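Local atomic coordinates of fructooligosaccharide ABC transporter substrate-binding protein FusA (Streptococcus pneumoniae, PDB entry 5G5Y), a protein that binds short- and long-chain fructooligosaccharides, preferring tetrasaccharides and larger, and delivers them to an ABC transporter for import. Residues A10-S15 and L374-E379; K90-L95 and W325-Y330; Q337-T342 and G382-L387. All coordinates share one frame; numbering follows the deposited sequence.

Contact 1: A10-S15 and L374-E379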
ATOM      1  N   ALA A  10       1.241 -18.642  -8.585  1.00 17.17           N
ATOM      2  CA  ALA A  10      -0.070 -18.185  -8.217  1.00 18.56           C
ATOM      3  C   ALA A  10      -0.585 -17.284  -9.348  1.00 19.21           C
ATOM      4  O   ALA A  10       0.125 -16.402  -9.866  1.00 19.75           O
ATOM      5  CB  ALA A  10       0.003 -17.398  -6.916  1.00 18.69           C
ATOM      6  N   SER A  11      -1.820 -17.478  -9.744  1.00 20.09           N
ATOM      7  CA  SER A  11      -2.438 -16.616 -10.752  1.00 21.70           C
ATOM      8  C   SER A  11      -3.915 -16.456 -10.494  1.00 22.60           C
ATOM      9  O   SER A  11      -4.510 -17.197  -9.729  1.00 22.35           O
ATOM     10  CB  SER A  11      -2.201 -17.156 -12.172  1.00 24.05           C
ATOM     11  OG  SER A  11      -2.855 -18.407 -12.373  1.00 24.20           O
ATOM     12  N   SER A  12      -4.495 -15.491 -11.166  1.00 23.56           N
ATOM     13  CA  SER A  12      -5.942 -15.232 -11.073  1.00 25.15           C
ATOM     14  C   SER A  12      -6.738 -16.382 -11.725  1.00 24.38           C
ATOM     15  O   SER A  12      -6.317 -16.914 -12.758  1.00 22.17           O
ATOM     16  CB  SER A  12      -6.291 -13.915 -11.777  1.00 25.35           C
ATOM     17  OG  SER A  12      -7.671 -13.812 -12.090  1.00 27.18           O
ATOM     18  N   PRO A  13      -7.889 -16.752 -11.135  1.00 24.49           N
ATOM     19  CA  PRO A  13      -8.793 -17.724 -11.797  1.00 24.89           C
ATOM     20  C   PRO A  13      -9.286 -17.265 -13.169  1.00 24.85           C
ATOM     21  O   PRO A  13      -9.679 -18.094 -13.963  1.00 25.10           O
ATOM     22  CB  PRO A  13      -9.965 -17.887 -10.816  1.00 26.76           C
ATOM     23  CG  PRO A  13      -9.803 -16.846  -9.773  1.00 27.28           C
ATOM     24  CD  PRO A  13      -8.427 -16.235  -9.862  1.00 26.68           C
ATOM     25  N   LEU A  14      -9.240 -15.968 -13.464  1.00 24.45           N
ATOM     26  CA  LEU A  14      -9.573 -15.499 -14.801  1.00 26.38           C
ATOM     27  C   LEU A  14      -8.507 -15.836 -15.841  1.00 26.86           C
ATOM     28  O   LEU A  14      -8.795 -15.778 -17.046  1.00 24.26           O
ATOM     29  CB  LEU A  14      -9.817 -14.005 -14.782  1.00 29.63           C
ATOM     30  CG  LEU A  14     -10.938 -13.506 -13.865  1.00 32.07           C
ATOM     31  CD1 LEU A  14     -11.008 -11.993 -13.997  1.00 33.71           C
ATOM     32  CD2 LEU A  14     -12.289 -14.131 -14.200  1.00 34.40           C
ATOM     33  N   SER A  15      -7.279 -16.148 -15.390  1.00 23.16           N
ATOM     34  CA  SER A  15      -6.177 -16.472 -16.323  1.00 22.14           C
ATOM     35  C   SER A  15      -6.188 -17.952 -16.702  1.00 21.32           C
ATOM     36  O   SER A  15      -6.812 -18.750 -16.027  1.00 20.54           O
ATOM     37  CB  SER A  15      -4.841 -16.085 -15.696  1.00 20.62           C
ATOM     38  OG  SER A  15      -4.592 -16.869 -14.565  1.00 22.19           O
ATOM     39  N   LEU A 374      -8.775  -7.590 -17.776  1.00 23.92           N
ATOM     40  CA  LEU A 374      -7.734  -7.839 -18.754  1.00 23.61           C
ATOM     41  C   LEU A 374      -6.351  -7.943 -18.075  1.00 22.92           C
ATOM     42  O   LEU A 374      -5.517  -8.771 -18.474  1.00 22.22           O
ATOM     43  CB  LEU A 374      -7.735  -6.791 -19.832  1.00 24.13           C
ATOM     44  CG  LEU A 374      -6.664  -6.969 -20.913  1.00 24.00           C
ATOM     45  CD1 LEU A 374      -6.873  -8.294 -21.639  1.00 24.62           C
ATOM     46  CD2 LEU A 374      -6.721  -5.779 -21.848  1.00 23.98           C
ATOM     47  N   ARG A 375      -6.132  -7.154 -17.021  1.00 23.34           N
ATOM     48  CA  ARG A 375      -4.839  -7.205 -16.321  1.00 21.46           C
ATOM     49  C   ARG A 375      -4.644  -8.613 -15.715  1.00 20.58           C
ATOM     50  O   ARG A 375      -3.604  -9.261 -15.912  1.00 21.52           O
ATOM     51  CB  ARG A 375      -4.738  -6.146 -15.245  1.00 20.56           C
ATOM     52  CG  ARG A 375      -3.416  -6.230 -14.505  1.00 20.33           C
ATOM     53  CD  ARG A 375      -3.344  -5.299 -13.304  1.00 21.14           C
ATOM     54  NE  ARG A 375      -2.024  -5.417 -12.659  1.00 20.09           N
ATOM     55  CZ  ARG A 375      -1.618  -4.686 -11.613  1.00 21.13           C
ATOM     56  NH1 ARG A 375      -2.412  -3.771 -11.083  1.00 21.17           N
ATOM     57  NH2 ARG A 375      -0.403  -4.856 -11.101  1.00 19.63           N
ATOM     58  N   GLN A 376      -5.661  -9.089 -15.010  1.00 20.19           N
ATOM     59  CA  GLN A 376      -5.621 -10.424 -14.395  1.00 21.26           C
ATOM     60  C   GLN A 376      -5.417 -11.544 -15.395  1.00 20.79           C
ATOM     61  O   GLN A 376      -4.805 -12.542 -15.061  1.00 21.10           O
ATOM     62  CB  GLN A 376      -6.898 -10.713 -13.625  1.00 24.65           C
ATOM     63  CG  GLN A 376      -7.030 -10.078 -12.279  1.00 27.44           C
ATOM     64  CD  GLN A 376      -8.478 -10.190 -11.856  1.00 35.76           C
ATOM     65  OE1 GLN A 376      -8.914 -11.271 -11.451  1.00 38.87           O
ATOM     66  NE2 GLN A 376      -9.264  -9.118 -12.070  1.00 38.59           N
ATOM     67  N   LYS A 377      -5.967 -11.386 -16.601  1.00 21.07           N
ATOM     68  CA  LYS A 377      -5.822 -12.378 -17.651  1.00 20.22           C
ATOM     69  C   LYS A 377      -4.456 -12.413 -18.314  1.00 19.12           C
ATOM     70  O   LYS A 377      -4.090 -13.455 -18.868  1.00 20.36           O
ATOM     71  CB  LYS A 377      -6.889 -12.186 -18.743  1.00 21.69           C
ATOM     72  CG  LYS A 377      -8.317 -12.421 -18.299  1.00 23.55           C
ATOM     73  CD  LYS A 377      -9.226 -12.166 -19.509  1.00 28.91           C
ATOM     74  CE  LYS A 377     -10.701 -12.233 -19.205  1.00 32.08           C
ATOM     75  NZ  LYS A 377     -11.472 -11.701 -20.365  1.00 33.50           N
ATOM     76  N   THR A 378      -3.705 -11.298 -18.255  1.00 18.25           N
ATOM     77  CA  THR A 378      -2.509 -11.093 -19.099  1.00 17.69           C
ATOM     78  C   THR A 378      -1.199 -10.798 -18.351  1.00 18.12           C
ATOM     79  O   THR A 378      -0.134 -11.027 -18.914  1.00 17.69           O
ATOM     80  CB  THR A 378      -2.764 -10.007 -20.181  1.00 18.86           C
ATOM     81  OG1 THR A 378      -2.996  -8.711 -19.603  1.00 18.87           O
ATOM     82  CG2 THR A 378      -4.004 -10.407 -21.061  1.00 18.77           C
ATOM     83  N   GLU A 379      -1.283 -10.256 -17.134  1.00 17.67           N
ATOM     84  CA  GLU A 379      -0.115 -10.044 -16.279  1.00 17.92           C
ATOM     85  C   GLU A 379       0.460 -11.385 -15.822  1.00 17.77           C
ATOM     86  O   GLU A 379      -0.212 -12.428 -15.871  1.00 19.05           O
ATOM     87  CB  GLU A 379      -0.485  -9.228 -15.008  1.00 18.31           C
ATOM     88  CG  GLU A 379      -1.223 -10.057 -13.958  1.00 21.35           C
ATOM     89  CD  GLU A 379      -1.873  -9.235 -12.835  1.00 25.86           C
ATOM     90  OE1 GLU A 379      -1.334  -8.179 -12.457  1.00 25.06           O
ATOM     91  OE2 GLU A 379      -2.943  -9.651 -12.325  1.00 29.24           O
TER
HETATM   92  O   HOH W   1      -3.030 -13.952 -13.398  1.00 22.36           O
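Ser12 holds OG anti to its backbone N (chi1 161°), and Gln376 sets CG beside its own N and anti to the carbonyl carbon (chi1 -78°); the extended glutamine chain then brings OE1 to the hydroxyl. Ser12 OG donates to Gln376 OE1 at 2.9 Å, its position tilted only modestly from the carbonyl plane. The same hydroxyl accepts from Leu14 N at 3.0 Å, forming an ST turn. Serine suits the place because its short hydroxyl can serve the backbone two residues on while giving its proton across the contact. A type I turn from Ser12 to Ser15 bends the loop and carries Leu14 to the helix. There Leu14 crosses the glutamine obliquely, CD1 lying 3.4 Å from Gln376 OE1, while Leu14 O meets the aliphatic CG of Lys377 at 3.6 Å. Deeper in, Ser15 CB rests 3.6 Å from Gln376 O; a small residue permits this close backbone approach. One water accepts from Ser12 N and donates to Gln376 O, giving both main-chain groups a partner near the end of the helix. Substrate-binding Arg375, on the helix, and Glu379, just past its end, form a salt bridge whose hydrogen bond is weak. The loop leaves strand 3-10 for helix 23-32; Ser11 OG bonds to Asn40, on strand 34-41, and to Gln42 just after it, while Lys22 bonds to Glu379 O beyond helix 370-378.

Contact 2: K90-L95 and W325-Y330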
ATOM      1  N   LYS A  90      26.688 -12.747  -9.429  1.00 19.85           N
ATOM      2  CA  LYS A  90      27.335 -13.460 -10.543  1.00 20.66           C
ATOM      3  C   LYS A  90      26.539 -13.399 -11.840  1.00 19.73           C
ATOM      4  O   LYS A  90      27.116 -13.353 -12.926  1.00 17.37           O
ATOM      5  CB  LYS A  90      27.512 -14.939 -10.205  1.00 24.39           C
ATOM      6  CG  LYS A  90      28.653 -15.272  -9.282  1.00 29.93           C
ATOM      7  CD  LYS A  90      28.870 -16.786  -9.299  1.00 34.56           C
ATOM      8  CE  LYS A  90      29.234 -17.342  -7.943  1.00 41.79           C
ATOM      9  NZ  LYS A  90      30.665 -17.104  -7.623  1.00 46.65           N
ATOM     10  N   TYR A  91      25.214 -13.428 -11.731  1.00 16.45           N
ATOM     11  CA  TYR A  91      24.375 -13.738 -12.911  1.00 17.45           C
ATOM     12  C   TYR A  91      23.253 -12.764 -13.230  1.00 16.74           C
ATOM     13  O   TYR A  91      22.471 -13.019 -14.173  1.00 15.60           O
ATOM     14  CB  TYR A  91      23.751 -15.133 -12.765  1.00 17.94           C
ATOM     15  CG  TYR A  91      24.741 -16.258 -12.504  1.00 19.80           C
ATOM     16  CD1 TYR A  91      25.827 -16.491 -13.370  1.00 21.30           C
ATOM     17  CD2 TYR A  91      24.575 -17.111 -11.424  1.00 20.82           C
ATOM     18  CE1 TYR A  91      26.733 -17.521 -13.124  1.00 22.30           C
ATOM     19  CE2 TYR A  91      25.490 -18.130 -11.163  1.00 22.60           C
ATOM     20  CZ  TYR A  91      26.560 -18.317 -12.019  1.00 23.78           C
ATOM     21  OH  TYR A  91      27.426 -19.349 -11.744  1.00 27.70           O
ATOM     22  N   MET A  92      23.104 -11.696 -12.436  1.00 15.40           N
ATOM     23  CA  MET A  92      21.872 -10.909 -12.540  1.00 15.51           C
ATOM     24  C   MET A  92      22.133  -9.405 -12.749  1.00 15.57           C
ATOM     25  O   MET A  92      21.820  -8.591 -11.874  1.00 13.63           O
ATOM     26  CB  MET A  92      20.959 -11.205 -11.373  1.00 15.81           C
ATOM     27  CG  MET A  92      20.658 -12.685 -11.162  1.00 14.78           C
ATOM     28  SD  MET A  92      19.495 -12.932  -9.792  1.00 15.57           S
ATOM     29  CE  MET A  92      17.954 -12.388 -10.572  1.00 15.86           C
ATOM     30  N   PRO A  93      22.720  -9.037 -13.929  1.00 15.37           N
ATOM     31  CA  PRO A  93      23.031  -7.619 -14.183  1.00 16.51           C
ATOM     32  C   PRO A  93      21.821  -6.646 -14.165  1.00 15.03           C
ATOM     33  O   PRO A  93      21.993  -5.468 -13.797  1.00 14.66           O
ATOM     34  CB  PRO A  93      23.700  -7.629 -15.576  1.00 15.86           C
ATOM     35  CG  PRO A  93      23.160  -8.858 -16.231  1.00 17.25           C
ATOM     36  CD  PRO A  93      23.000  -9.868 -15.121  1.00 15.93           C
ATOM     37  N   ASN A  94      20.633  -7.082 -14.600  1.00 15.48           N
ATOM     38  CA  ASN A  94      19.459  -6.182 -14.541  1.00 15.02           C
ATOM     39  C   ASN A  94      19.124  -5.814 -13.089  1.00 14.50           C
ATOM     40  O   ASN A  94      18.932  -4.661 -12.766  1.00 14.31           O
ATOM     41  CB  ASN A  94      18.207  -6.747 -15.269  1.00 15.88           C
ATOM     42  CG  ASN A  94      18.431  -6.981 -16.750  1.00 17.62           C
ATOM     43  OD1 ASN A  94      19.137  -6.217 -17.394  1.00 19.96           O
ATOM     44  ND2 ASN A  94      17.826  -8.015 -17.299  1.00 16.85           N
ATOM     45  N   LEU A  95      19.052  -6.805 -12.222  1.00 14.39           N
ATOM     46  CA  LEU A  95      18.778  -6.599 -10.818  1.00 14.57           C
ATOM     47  C   LEU A  95      19.939  -5.837 -10.168  1.00 15.99           C
ATOM     48  O   LEU A  95      19.723  -4.932  -9.385  1.00 14.38           O
ATOM     49  CB  LEU A  95      18.544  -7.933 -10.119  1.00 14.63           C
ATOM     50  CG  LEU A  95      18.240  -7.838  -8.610  1.00 15.17           C
ATOM     51  CD1 LEU A  95      17.087  -6.916  -8.281  1.00 16.34           C
ATOM     52  CD2 LEU A  95      17.919  -9.223  -8.122  1.00 15.84           C
ATOM     53  N   TRP A 325      17.018 -16.570 -15.762  1.00 13.64           N
ATOM     54  CA  TRP A 325      15.602 -16.478 -16.074  1.00 13.43           C
ATOM     55  C   TRP A 325      14.970 -15.389 -15.186  1.00 12.97           C
ATOM     56  O   TRP A 325      14.239 -14.521 -15.684  1.00 12.76           O
ATOM     57  CB  TRP A 325      14.892 -17.828 -15.844  1.00 13.68           C
ATOM     58  CG  TRP A 325      13.508 -17.840 -16.332  1.00 13.93           C
ATOM     59  CD1 TRP A 325      13.088 -18.266 -17.543  1.00 14.13           C
ATOM     60  CD2 TRP A 325      12.328 -17.363 -15.637  1.00 13.87           C
ATOM     61  NE1 TRP A 325      11.731 -18.101 -17.663  1.00 14.11           N
ATOM     62  CE2 TRP A 325      11.241 -17.529 -16.518  1.00 14.54           C
ATOM     63  CE3 TRP A 325      12.099 -16.779 -14.386  1.00 13.50           C
ATOM     64  CZ2 TRP A 325       9.928 -17.169 -16.175  1.00 13.66           C
ATOM     65  CZ3 TRP A 325      10.797 -16.401 -14.047  1.00 13.51           C
ATOM     66  CH2 TRP A 325       9.724 -16.622 -14.927  1.00 13.25           C
ATOM     67  N   ILE A 326      15.283 -15.407 -13.908  1.00 12.63           N
ATOM     68  CA  ILE A 326      14.725 -14.375 -12.983  1.00 13.11           C
ATOM     69  C   ILE A 326      15.238 -12.993 -13.407  1.00 13.34           C
ATOM     70  O   ILE A 326      14.462 -11.997 -13.474  1.00 13.08           O
ATOM     71  CB  ILE A 326      15.062 -14.655 -11.510  1.00 13.37           C
ATOM     72  CG1 ILE A 326      14.388 -15.941 -11.056  1.00 13.43           C
ATOM     73  CG2 ILE A 326      14.570 -13.499 -10.595  1.00 13.69           C
ATOM     74  CD1 ILE A 326      14.913 -16.528  -9.766  1.00 14.46           C
ATOM     75  N   ASP A 327      16.523 -12.895 -13.741  1.00 13.16           N
ATOM     76  CA  ASP A 327      17.035 -11.587 -14.170  1.00 12.73           C
ATOM     77  C   ASP A 327      16.360 -10.983 -15.428  1.00 13.38           C
ATOM     78  O   ASP A 327      16.193  -9.746 -15.499  1.00 12.88           O
ATOM     79  CB  ASP A 327      18.541 -11.570 -14.287  1.00 14.59           C
ATOM     80  CG  ASP A 327      19.091 -10.175 -14.194  1.00 14.44           C
ATOM     81  OD1 ASP A 327      18.771  -9.474 -13.189  1.00 14.44           O
ATOM     82  OD2 ASP A 327      19.778  -9.770 -15.152  1.00 13.47           O
ATOM     83  N   ALA A 328      15.883 -11.825 -16.352  1.00 12.86           N
ATOM     84  CA  ALA A 328      15.179 -11.354 -17.533  1.00 13.11           C
ATOM     85  C   ALA A 328      13.873 -10.634 -17.100  1.00 13.42           C
ATOM     86  O   ALA A 328      13.408  -9.731 -17.792  1.00 14.07           O
ATOM     87  CB  ALA A 328      14.912 -12.510 -18.454  1.00 13.49           C
ATOM     88  N   GLN A 329      13.321 -11.006 -15.935  1.00 12.41           N
ATOM     89  CA  GLN A 329      12.083 -10.388 -15.440  1.00 13.49           C
ATOM     90  C   GLN A 329      12.319  -8.947 -14.962  1.00 13.02           C
ATOM     91  O   GLN A 329      11.376  -8.152 -14.970  1.00 13.54           O
ATOM     92  CB  GLN A 329      11.423 -11.179 -14.339  1.00 13.76           C
ATOM     93  CG  GLN A 329      11.375 -12.685 -14.561  1.00 15.06           C
ATOM     94  CD  GLN A 329      10.888 -13.077 -15.954  1.00 16.28           C
ATOM     95  OE1 GLN A 329       9.848 -12.613 -16.410  1.00 16.81           O
ATOM     96  NE2 GLN A 329      11.666 -13.913 -16.652  1.00 17.37           N
ATOM     97  N   TYR A 330      13.560  -8.639 -14.566  1.00 12.27           N
ATOM     98  CA  TYR A 330      13.992  -7.320 -14.118  1.00 13.17           C
ATOM     99  C   TYR A 330      14.466  -6.376 -15.229  1.00 14.25           C
ATOM    100  O   TYR A 330      14.764  -5.220 -14.952  1.00 14.79           O
ATOM    101  CB  TYR A 330      15.088  -7.460 -13.046  1.00 12.88           C
ATOM    102  CG  TYR A 330      14.575  -7.913 -11.722  1.00 12.26           C
ATOM    103  CD1 TYR A 330      13.792  -7.061 -10.916  1.00 12.28           C
ATOM    104  CD2 TYR A 330      14.862  -9.178 -11.239  1.00 11.78           C
ATOM    105  CE1 TYR A 330      13.305  -7.484  -9.686  1.00 11.78           C
ATOM    106  CE2 TYR A 330      14.404  -9.605  -9.984  1.00 12.72           C
ATOM    107  CZ  TYR A 330      13.623  -8.746  -9.212  1.00 12.68           C
ATOM    108  OH  TYR A 330      13.152  -9.173  -7.986  1.00 12.65           O
TER
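Asp327 reaches across to two backbone N-H groups: its OD2 accepts from Asn94 N and its OD1 from Leu95 N, each at 2.9 Å and each through the syn lone pair. With CG anti to the backbone N (chi1 -158°), the carboxylate stands off helix 319-329 in front of the first turn of helix 93-101. Met92 occupies the N-cap position there but has no side-chain acceptor, and Pro93 has no N-H to satisfy, so an aspartate from another helix serves the next two amides; its negative charge is also likely to be favoured by the helix start. A third hydrogen bond runs beside these, from Asn94 ND2 to Asp327 O at 3.0 Å and nearly straight (175°). The acceptor lies in the asparagine amide plane, whereas the donor stands above the plane of the Asp327 carbonyl, and Tyr330 N reaches the same oxygen from the opposite face.

In the fold, this joins the break between helices 85-91 and 93-101 to helix 319-329, whose Ile326 also packs on Met310 and Ile312 of strand 310-312.

Apolar contacts lie beyond the polar group. Leu95 CD1 sits over the Tyr330 ring, 4.0 Å from its centroid, in a CH-pi contact, and the ring's hydroxyl bonds to Pro120 O. The flexible Met92 chain bends so that its CE comes 3.6 Å from Ile326 CG2.

Contact 3: Q337-T342 and G382-L387; sequences QNNWGT and GPLAIL
Ile386 CD1 sits over one face of the Trp340 indole, 4.2 Å from the centroid of the six-membered ring and displaced toward the rim, a CH-pi contact in which CZ3 is the nearest ring atom. Asn339 ND2 lies above the same face, and Ile386 CD1 is 3.5 Å from it, so the methyl and the amide nitrogen share that face, side by side. Isoleucine suits the place because its methyl-ended arm gives an apolar C-H group to the ring. Next to it, Leu384 CG lies between backbone N and carbonyl carbon (chi1 66°), and from there CD2 reaches the helix backbone. This methyl lies 3.6 Å from Asn339 N and 3.8 Å from Asn339 CB, the two side chains crossing at about a right angle. Asparagine fits here because its CB packs on the leucine while its amide is satisfied on both sides: ND2 bonds to Glu123, a substrate-binding residue, and OD1 to the indole N-H of Trp121.

Here the last turn of helix 332-340 packs on strand 384-386, an outer strand of a small mixed sheet, parallel to its neighbour 121-123. Leu384 and Ile386, two residues apart, face the helix. Trp340 itself binds substrate, so one face of a ligand-binding indole is backed by the strand. Just beyond, the helix ends at Gly341, where the backbone angles, with positive phi, would press a CB against the preceding carbonyl.

Toward Gly382 the packing is looser. Asn338 CB meets Leu384 CD2 at 3.9 Å, and farther out its amide is too distant to touch the strand directly. A water spans the interval instead, accepting from Asn338 ND2 at 2.9 Å and donating to Pro383 O at 2.7 Å; the same ND2 also bonds to Gln329 OE1.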
ATOM      1  N   GLN A 337       5.565  -5.077 -18.264  1.00 13.95           N
ATOM      2  CA  GLN A 337       4.539  -5.999 -18.787  1.00 14.47           C
ATOM      3  C   GLN A 337       4.152  -7.055 -17.766  1.00 14.28           C
ATOM      4  O   GLN A 337       2.946  -7.329 -17.561  1.00 14.16           O
ATOM      5  CB  GLN A 337       5.041  -6.681 -20.052  1.00 14.71           C
ATOM      6  CG  GLN A 337       5.248  -5.750 -21.210  1.00 14.85           C
ATOM      7  CD  GLN A 337       5.884  -6.469 -22.370  1.00 16.05           C
ATOM      8  OE1 GLN A 337       5.204  -7.190 -23.072  1.00 16.97           O
ATOM      9  NE2 GLN A 337       7.198  -6.279 -22.564  1.00 16.69           N
ATOM     10  N   ASN A 338       5.141  -7.620 -17.069  1.00 13.69           N
ATOM     11  CA  ASN A 338       4.822  -8.648 -16.071  1.00 13.96           C
ATOM     12  C   ASN A 338       3.848  -8.131 -15.012  1.00 13.53           C
ATOM     13  O   ASN A 338       2.955  -8.853 -14.560  1.00 13.58           O
ATOM     14  CB  ASN A 338       6.078  -9.194 -15.395  1.00 13.40           C
ATOM     15  CG  ASN A 338       6.927 -10.044 -16.335  1.00 14.03           C
ATOM     16  OD1 ASN A 338       6.603 -10.221 -17.516  1.00 13.68           O
ATOM     17  ND2 ASN A 338       8.044 -10.537 -15.818  1.00 13.55           N
ATOM     18  N   ASN A 339       4.013  -6.867 -14.666  1.00 14.38           N
ATOM     19  CA  ASN A 339       3.197  -6.216 -13.648  1.00 14.62           C
ATOM     20  C   ASN A 339       1.784  -5.901 -14.170  1.00 14.38           C
ATOM     21  O   ASN A 339       0.819  -6.022 -13.431  1.00 15.09           O
ATOM     22  CB  ASN A 339       3.864  -4.909 -13.223  1.00 14.61           C
ATOM     23  CG  ASN A 339       3.320  -4.350 -11.898  1.00 15.53           C
ATOM     24  OD1 ASN A 339       3.223  -5.065 -10.910  1.00 16.30           O
ATOM     25  ND2 ASN A 339       3.008  -3.067 -11.874  1.00 15.01           N
ATOM     26  N   TRP A 340       1.693  -5.420 -15.407  1.00 14.41           N
ATOM     27  CA  TRP A 340       0.472  -4.757 -15.879  1.00 15.03           C
ATOM     28  C   TRP A 340      -0.244  -5.352 -17.098  1.00 16.26           C
ATOM     29  O   TRP A 340      -1.431  -5.053 -17.284  1.00 17.96           O
ATOM     30  CB  TRP A 340       0.742  -3.264 -16.135  1.00 15.08           C
ATOM     31  CG  TRP A 340       0.756  -2.397 -14.929  1.00 15.43           C
ATOM     32  CD1 TRP A 340      -0.112  -2.451 -13.853  1.00 15.65           C
ATOM     33  CD2 TRP A 340       1.616  -1.280 -14.682  1.00 14.79           C
ATOM     34  NE1 TRP A 340       0.197  -1.452 -12.931  1.00 15.43           N
ATOM     35  CE2 TRP A 340       1.240  -0.713 -13.419  1.00 15.03           C
ATOM     36  CE3 TRP A 340       2.681  -0.711 -15.373  1.00 14.78           C
ATOM     37  CZ2 TRP A 340       1.923   0.367 -12.844  1.00 14.84           C
ATOM     38  CZ3 TRP A 340       3.330   0.397 -14.804  1.00 14.89           C
ATOM     39  CH2 TRP A 340       2.945   0.911 -13.560  1.00 14.51           C
ATOM     40  N   GLY A 341       0.465  -6.095 -17.950  1.00 17.32           N
ATOM     41  CA  GLY A 341      -0.119  -6.646 -19.172  1.00 17.86           C
ATOM     42  C   GLY A 341       0.791  -6.525 -20.360  1.00 19.01           C
ATOM     43  O   GLY A 341       1.974  -6.252 -20.211  1.00 17.89           O
ATOM     44  N   THR A 342       0.256  -6.713 -21.563  1.00 18.20           N
ATOM     45  CA  THR A 342       1.122  -6.714 -22.723  1.00 17.11           C
ATOM     46  C   THR A 342       0.486  -6.022 -23.954  1.00 18.07           C
ATOM     47  O   THR A 342      -0.517  -5.351 -23.837  1.00 18.38           O
ATOM     48  CB  THR A 342       1.650  -8.149 -22.982  1.00 18.15           C
ATOM     49  OG1 THR A 342       2.692  -8.119 -23.963  1.00 19.17           O
ATOM     50  CG2 THR A 342       0.508  -9.101 -23.423  1.00 19.03           C
ATOM     51  N   GLY A 382       5.077 -12.032 -10.144  1.00 16.95           N
ATOM     52  CA  GLY A 382       6.414 -12.473  -9.903  1.00 16.78           C
ATOM     53  C   GLY A 382       7.378 -11.340  -9.589  1.00 15.69           C
ATOM     54  O   GLY A 382       6.962 -10.184  -9.383  1.00 15.31           O
ATOM     55  N   PRO A 383       8.687 -11.661  -9.587  1.00 15.49           N
ATOM     56  CA  PRO A 383       9.704 -10.671  -9.226  1.00 15.25           C
ATOM     57  C   PRO A 383       9.913  -9.674 -10.371  1.00 15.19           C
ATOM     58  O   PRO A 383      10.019 -10.068 -11.555  1.00 16.88           O
ATOM     59  CB  PRO A 383      10.939 -11.536  -8.990  1.00 15.75           C
ATOM     60  CG  PRO A 383      10.782 -12.647  -9.977  1.00 15.84           C
ATOM     61  CD  PRO A 383       9.298 -12.925 -10.045  1.00 15.58           C
ATOM     62  N   LEU A 384       9.979  -8.389 -10.039  1.00 13.39           N
ATOM     63  CA  LEU A 384      10.078  -7.339 -11.023  1.00 13.03           C
ATOM     64  C   LEU A 384      10.338  -6.001 -10.353  1.00 12.77           C
ATOM     65  O   LEU A 384      10.163  -5.836  -9.108  1.00 12.46           O
ATOM     66  CB  LEU A 384       8.771  -7.270 -11.880  1.00 13.48           C
ATOM     67  CG  LEU A 384       7.463  -6.849 -11.173  1.00 12.98           C
ATOM     68  CD1 LEU A 384       7.304  -5.342 -11.114  1.00 12.88           C
ATOM     69  CD2 LEU A 384       6.228  -7.498 -11.854  1.00 13.16           C
ATOM     70  N   ALA A 385      10.748  -5.039 -11.170  1.00 13.39           N
ATOM     71  CA  ALA A 385      10.952  -3.686 -10.703  1.00 13.50           C
ATOM     72  C   ALA A 385      10.574  -2.637 -11.713  1.00 13.77           C
ATOM     73  O   ALA A 385      11.036  -2.675 -12.853  1.00 13.32           O
ATOM     74  CB  ALA A 385      12.379  -3.450 -10.278  1.00 13.82           C
ATOM     75  N   ILE A 386       9.747  -1.702 -11.245  1.00 12.87           N
ATOM     76  CA  ILE A 386       9.398  -0.476 -11.976  1.00 14.20           C
ATOM     77  C   ILE A 386       9.819   0.705 -11.112  1.00 14.99           C
ATOM     78  O   ILE A 386       9.292   0.917  -9.999  1.00 14.05           O
ATOM     79  CB  ILE A 386       7.911  -0.397 -12.298  1.00 14.83           C
ATOM     80  CG1 ILE A 386       7.477  -1.665 -13.055  1.00 16.27           C
ATOM     81  CG2 ILE A 386       7.592   0.826 -13.153  1.00 16.13           C
ATOM     82  CD1 ILE A 386       5.980  -1.822 -13.190  1.00 16.06           C
ATOM     83  N   LEU A 387      10.779   1.455 -11.627  1.00 15.09           N
ATOM     84  CA  LEU A 387      11.328   2.618 -10.933  1.00 16.01           C
ATOM     85  C   LEU A 387      10.644   3.851 -11.492  1.00 15.87           C
ATOM     86  O   LEU A 387      10.189   3.866 -12.647  1.00 14.08           O
ATOM     87  CB  LEU A 387      12.838   2.711 -11.102  1.00 17.28           C
ATOM     88  CG  LEU A 387      13.614   1.483 -10.631  1.00 18.86           C
ATOM     89  CD1 LEU A 387      15.100   1.725 -10.700  1.00 20.35           C
ATOM     90  CD2 LEU A 387      13.205   1.064  -9.229  1.00 19.97           C
TER
HETATM   91  O   HOH W   2       7.998 -11.083 -12.988  1.00 13.81           O

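Overall arrangement
Contact 3 stands between the other two, its centre 13 Å from that of contact 1 and 14 Å from that of contact 2, whereas contacts 1 and 2 are centred 24 Å apart and their nearest atoms are about 9 Å apart. Contact 1 joins contact 3 at the substrate site: Arg375 NH2 lies 2.9 Å from Asn339 O, a probable hydrogen bond, and the guanidinium carbon packs against Trp340. On the other flank Tyr330 packs against Pro383 and Leu384, its CE1 3.4 Å from Leu384 C. Arg375, Glu379 and Trp340, all substrate-binding, thus come from contacts 1 and 3; contact 2 contributes none of these residues, though the Tyr330 side chain is about 7 Å from that of substrate-binding Lys309.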